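Local coordinates for transcriptional regulator (Streptococcus thermophilus LMD-9, PDB 5JUB), which regulates transcription, binding DNA through a helix-turn-helix domain and the signalling peptide ComS, probably through its tetratricopeptide-repeat domain, at a contact of chain A with DNA. Residues are numbered along the deposited sequence; one frame, centred on the assembly and turned at random.

Contact 1 and contact 2, about 4 Å apart between the centres of their C-alpha atoms, share Gln36, Ser45 and Leu46. Contact 1 reaches from the start of helix 4-17 to Ser48, just before helix 49-58, and fixes two consecutive phosphates. Contact 2 adds Arg39 of helix 34-42, which lies over the thymine. Helix-turn-helix regulators commonly combine a grip on the sugar-phosphate backbone with contacts to bases in the major groove, and here a two-nucleotide step shows both, the latter to a base face and its methyl. The phosphate bonds probably help to set the depth and register of helix 34-42 in the groove.

Contact 1: a contact of chain A with DNA. Residues 4, 36, 45-48. With nucleotides of chain B.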
# COMPACT_ATOMS: atom_id res chain seq x y z
N LYS A 4 -24.74 -11.26 18.26
CA LYS A 4 -25.16 -12.06 19.40
C LYS A 4 -24.90 -13.55 19.16
O LYS A 4 -24.38 -14.25 20.02
CB LYS A 4 -26.64 -11.82 19.71
CG LYS A 4 -26.98 -10.36 19.96
CD LYS A 4 -28.36 -10.23 20.59
CE LYS A 4 -28.73 -8.77 20.82
NZ LYS A 4 -29.96 -8.67 21.64
N GLN A 36 -27.46 -18.14 32.75
CA GLN A 36 -27.01 -17.05 31.89
C GLN A 36 -26.14 -17.57 30.75
O GLN A 36 -26.22 -17.07 29.63
CB GLN A 36 -26.27 -16.00 32.71
CG GLN A 36 -25.78 -14.81 31.89
CD GLN A 36 -26.92 -14.04 31.24
OE1 GLN A 36 -28.05 -14.05 31.73
NE2 GLN A 36 -26.63 -13.38 30.13
N SER A 45 -28.78 -13.43 24.98
CA SER A 45 -28.16 -12.30 25.66
C SER A 45 -26.73 -12.14 25.16
O SER A 45 -26.05 -13.11 24.83
CB SER A 45 -28.16 -12.49 27.18
OG SER A 45 -29.48 -12.61 27.68
N LEU A 46 -26.29 -10.88 25.11
CA LEU A 46 -24.92 -10.56 24.73
C LEU A 46 -24.09 -10.38 25.99
O LEU A 46 -24.44 -9.53 26.83
CB LEU A 46 -24.88 -9.30 23.88
CG LEU A 46 -23.51 -8.70 23.55
CD1 LEU A 46 -23.44 -8.32 22.08
CD2 LEU A 46 -23.26 -7.48 24.43
N PRO A 47 -23.01 -11.13 26.18
CA PRO A 47 -22.28 -11.07 27.45
C PRO A 47 -21.53 -9.76 27.62
O PRO A 47 -21.07 -9.15 26.65
CB PRO A 47 -21.32 -12.26 27.36
CG PRO A 47 -21.09 -12.42 25.90
CD PRO A 47 -22.39 -12.08 25.23
N SER A 48 -21.40 -9.34 28.87
CA SER A 48 -20.62 -8.16 29.19
C SER A 48 -19.13 -8.51 29.21
O SER A 48 -18.73 -9.67 29.06
CB SER A 48 -21.05 -7.59 30.54
OG SER A 48 -20.88 -8.53 31.58
P DA B 12 -28.93 -8.16 26.31
OP1 DA B 12 -28.20 -8.31 25.03
OP2 DA B 12 -30.25 -8.81 26.47
O5' DA B 12 -27.98 -8.65 27.49
C5' DA B 12 -26.87 -7.84 27.88
C4' DA B 12 -26.54 -8.03 29.34
O4' DA B 12 -27.65 -7.56 30.16
C3' DA B 12 -26.27 -9.47 29.76
O3' DA B 12 -25.11 -9.52 30.57
C2' DA B 12 -27.52 -9.86 30.55
C1' DA B 12 -27.94 -8.53 31.14
N9 DA B 12 -29.37 -8.44 31.45
C8 DA B 12 -30.40 -8.56 30.57
N7 DA B 12 -31.58 -8.44 31.13
C5 DA B 12 -31.30 -8.23 32.47
C6 DA B 12 -32.13 -8.02 33.59
N6 DA B 12 -33.46 -8.00 33.53
N1 DA B 12 -31.52 -7.85 34.78
C2 DA B 12 -30.19 -7.87 34.84
N3 DA B 12 -29.31 -8.05 33.86
C4 DA B 12 -29.94 -8.23 32.68
P DT B 13 -24.37 -10.92 30.83
OP1 DT B 13 -22.92 -10.62 30.92
OP2 DT B 13 -24.86 -11.88 29.82
O5' DT B 13 -24.90 -11.37 32.26
C5' DT B 13 -24.75 -10.50 33.38
C4' DT B 13 -25.64 -10.92 34.53
O4' DT B 13 -27.01 -10.57 34.25
C3' DT B 13 -25.66 -12.42 34.84
O3' DT B 13 -24.90 -12.67 36.02
C2' DT B 13 -27.16 -12.76 35.04
C1' DT B 13 -27.82 -11.38 35.05
N1 DT B 13 -29.21 -11.38 34.50
C2 DT B 13 -30.26 -11.12 35.34
O2 DT B 13 -30.13 -10.88 36.53
N3 DT B 13 -31.50 -11.14 34.74
C4 DT B 13 -31.77 -11.39 33.41
O4 DT B 13 -32.92 -11.38 32.96
C5 DT B 13 -30.62 -11.66 32.58
C7 DT B 13 -30.79 -11.95 31.12
C6 DT B 13 -29.41 -11.64 33.16
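Ser48 meets the phosphate of DT13 with two donors at once, at the point of the helix-turn-helix domain where the segment after the recognition helix 34-42 runs along the DNA backbone. Its backbone N gives a nearly straight hydrogen bond (172° at H) to the phosphate oxygen OP1 of DT13, 2.9 Å away. The hydroxyl OG of Ser48 donates to that same OP1 of DT13 at 3.0 Å. A chi1 of 60° folds the hydroxyl back between the backbone N and the carbonyl carbon, which lets amide and hydroxyl converge on one oxygen. Pro47 flanks the pair, its CA 3.6 Å from OP1 of DT13.

One nucleotide upstream, the phosphate of DA12 is held in a comparable way. The backbone N of Leu46 donates to OP1 of DA12 at 3.2 Å, and CB of the same leucine lies against that oxygen at 3.6 Å. From another direction comes Lys4, whose side chain is extended beyond CG and presents its ammonium NZ 3.8 Å from OP1 of DA12, a long salt bridge. Backbone amide and lysine thus share one phosphate oxygen, mixing a directional bond with a looser electrostatic one.

Gln36, from helix 34-42, packs on the sugar of DT13, with its CG 3.8 Å from the deoxyribose carbon C3'. Its amide end lies beside the DT13 phosphate, but the modelled approach of NE2 is implausibly close and supports no bond.

Behind this shell, the backbone sets the geometry. Ser45 to Ser48 belong to the irregular stretch between helix 34-42 and helix 49-58, which carries the amides of Leu46 and Ser48 to successive phosphates. Ser48 immediately precedes helix 49-58, whose positive amino-terminal end would probably reinforce the attraction for the DT13 phosphate. Lys4 is the first residue of helix 4-17, and its extended chain spans the distance to the DA12 phosphate.

Contact 2: a contact of chain A with DNA. Residues 36, 39-40, 45-46. With nucleotides of chain B.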
# COMPACT_ATOMS: atom_id res chain seq x y z
N GLN A 36 -27.46 -18.14 32.75
CA GLN A 36 -27.01 -17.05 31.89
C GLN A 36 -26.14 -17.57 30.75
O GLN A 36 -26.22 -17.07 29.63
CB GLN A 36 -26.27 -16.00 32.71
CG GLN A 36 -25.78 -14.81 31.89
CD GLN A 36 -26.92 -14.04 31.24
OE1 GLN A 36 -28.05 -14.05 31.73
NE2 GLN A 36 -26.63 -13.38 30.13
N ARG A 39 -28.19 -18.53 27.93
CA ARG A 39 -28.64 -17.37 27.17
C ARG A 39 -27.52 -16.78 26.33
O ARG A 39 -27.77 -16.28 25.23
CB ARG A 39 -29.22 -16.31 28.11
CG ARG A 39 -30.60 -16.64 28.65
CD ARG A 39 -31.23 -15.44 29.34
NE ARG A 39 -30.78 -15.28 30.72
CZ ARG A 39 -31.51 -15.59 31.79
NH1 ARG A 39 -32.73 -16.06 31.64
NH2 ARG A 39 -31.01 -15.41 33.00
N ILE A 40 -26.28 -16.84 26.83
CA ILE A 40 -25.15 -16.30 26.07
C ILE A 40 -24.85 -17.18 24.86
O ILE A 40 -24.69 -16.69 23.74
CB ILE A 40 -23.91 -16.15 26.97
CG1 ILE A 40 -24.18 -15.13 28.08
CG2 ILE A 40 -22.70 -15.75 26.16
CD1 ILE A 40 -23.05 -15.01 29.08
N SER A 45 -28.78 -13.43 24.98
CA SER A 45 -28.16 -12.30 25.66
C SER A 45 -26.73 -12.14 25.16
O SER A 45 -26.05 -13.11 24.83
CB SER A 45 -28.16 -12.49 27.18
OG SER A 45 -29.48 -12.61 27.68
N LEU A 46 -26.29 -10.88 25.11
CA LEU A 46 -24.92 -10.56 24.73
C LEU A 46 -24.09 -10.38 25.99
O LEU A 46 -24.44 -9.53 26.83
CB LEU A 46 -24.88 -9.30 23.88
CG LEU A 46 -23.51 -8.70 23.55
CD1 LEU A 46 -23.44 -8.32 22.08
CD2 LEU A 46 -23.26 -7.48 24.43
P DA B 12 -28.93 -8.16 26.31
OP1 DA B 12 -28.20 -8.31 25.03
OP2 DA B 12 -30.25 -8.81 26.47
O5' DA B 12 -27.98 -8.65 27.49
C5' DA B 12 -26.87 -7.84 27.88
C4' DA B 12 -26.54 -8.03 29.34
O4' DA B 12 -27.65 -7.56 30.16
C3' DA B 12 -26.27 -9.47 29.76
O3' DA B 12 -25.11 -9.52 30.57
C2' DA B 12 -27.52 -9.86 30.55
C1' DA B 12 -27.94 -8.53 31.14
N9 DA B 12 -29.37 -8.44 31.45
C8 DA B 12 -30.40 -8.56 30.57
N7 DA B 12 -31.58 -8.44 31.13
C5 DA B 12 -31.30 -8.23 32.47
C6 DA B 12 -32.13 -8.02 33.59
N6 DA B 12 -33.46 -8.00 33.53
N1 DA B 12 -31.52 -7.85 34.78
C2 DA B 12 -30.19 -7.87 34.84
N3 DA B 12 -29.31 -8.05 33.86
C4 DA B 12 -29.94 -8.23 32.68
P DT B 13 -24.37 -10.92 30.83
OP1 DT B 13 -22.92 -10.62 30.92
OP2 DT B 13 -24.86 -11.88 29.82
O5' DT B 13 -24.90 -11.37 32.26
C5' DT B 13 -24.75 -10.50 33.38
C4' DT B 13 -25.64 -10.92 34.53
O4' DT B 13 -27.01 -10.57 34.25
C3' DT B 13 -25.66 -12.42 34.84
O3' DT B 13 -24.90 -12.67 36.02
C2' DT B 13 -27.16 -12.76 35.04
C1' DT B 13 -27.82 -11.38 35.05
N1 DT B 13 -29.21 -11.38 34.50
C2 DT B 13 -30.26 -11.12 35.34
O2 DT B 13 -30.13 -10.88 36.53
N3 DT B 13 -31.50 -11.14 34.74
C4 DT B 13 -31.77 -11.39 33.41
O4 DT B 13 -32.92 -11.38 32.96
C5 DT B 13 -30.62 -11.66 32.58
C7 DT B 13 -30.79 -11.95 31.12
C6 DT B 13 -29.41 -11.64 33.16
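Arg39 lies against the thymine of DT13 from helix 34-42, the recognition helix of this helix-turn-helix domain, and shows an arginine packing on a base without a bond to its edge. Its NH2 stands over the face of the pyrimidine ring, 4.2 Å from the centroid, as a cation-pi contact. The guanidinium plane runs roughly parallel to the base, with an appreciable tilt, and covers the face turned away from DA12. Adenine and guanidinium thus lie on opposite faces of the same thymine. The overlap is offset towards the C5 side, in the major groove, where the methyl C7 of DT13 comes within 3.4 Å of Arg39 NE and 3.8 Å of Arg39 CZ. A bend at chi3 (-83°) turns the guanidinium so that it lies over the base.

Gln36, one helical turn earlier, holds this group from its edge. Arg39 NE donates to the amide oxygen OE1 of Gln36 at 3.2 Å, a fairly straight bond (165° at H), and NH2 may add a weak one. OE1 sits almost exactly in the guanidinium plane, yet the donor lies well above the carbonyl plane of Gln36, away from its lone pairs. The carbonyl dipole would probably ease the arginine charge and limit rotation of the guanidinium over the base. OE1 of Gln36 also passes 3.5 Å from the methyl C7 of DT13.

Ser45 closes on that methyl from another direction, its OG standing 3.7 Å from C7 of DT13 and roughly along the line of the C5-C7 bond. Arginine, glutamine and serine therefore border the methyl group, a pattern that could favour thymine by shape and dispersion. Ile40, farther back on the same helix, barely touches the DNA.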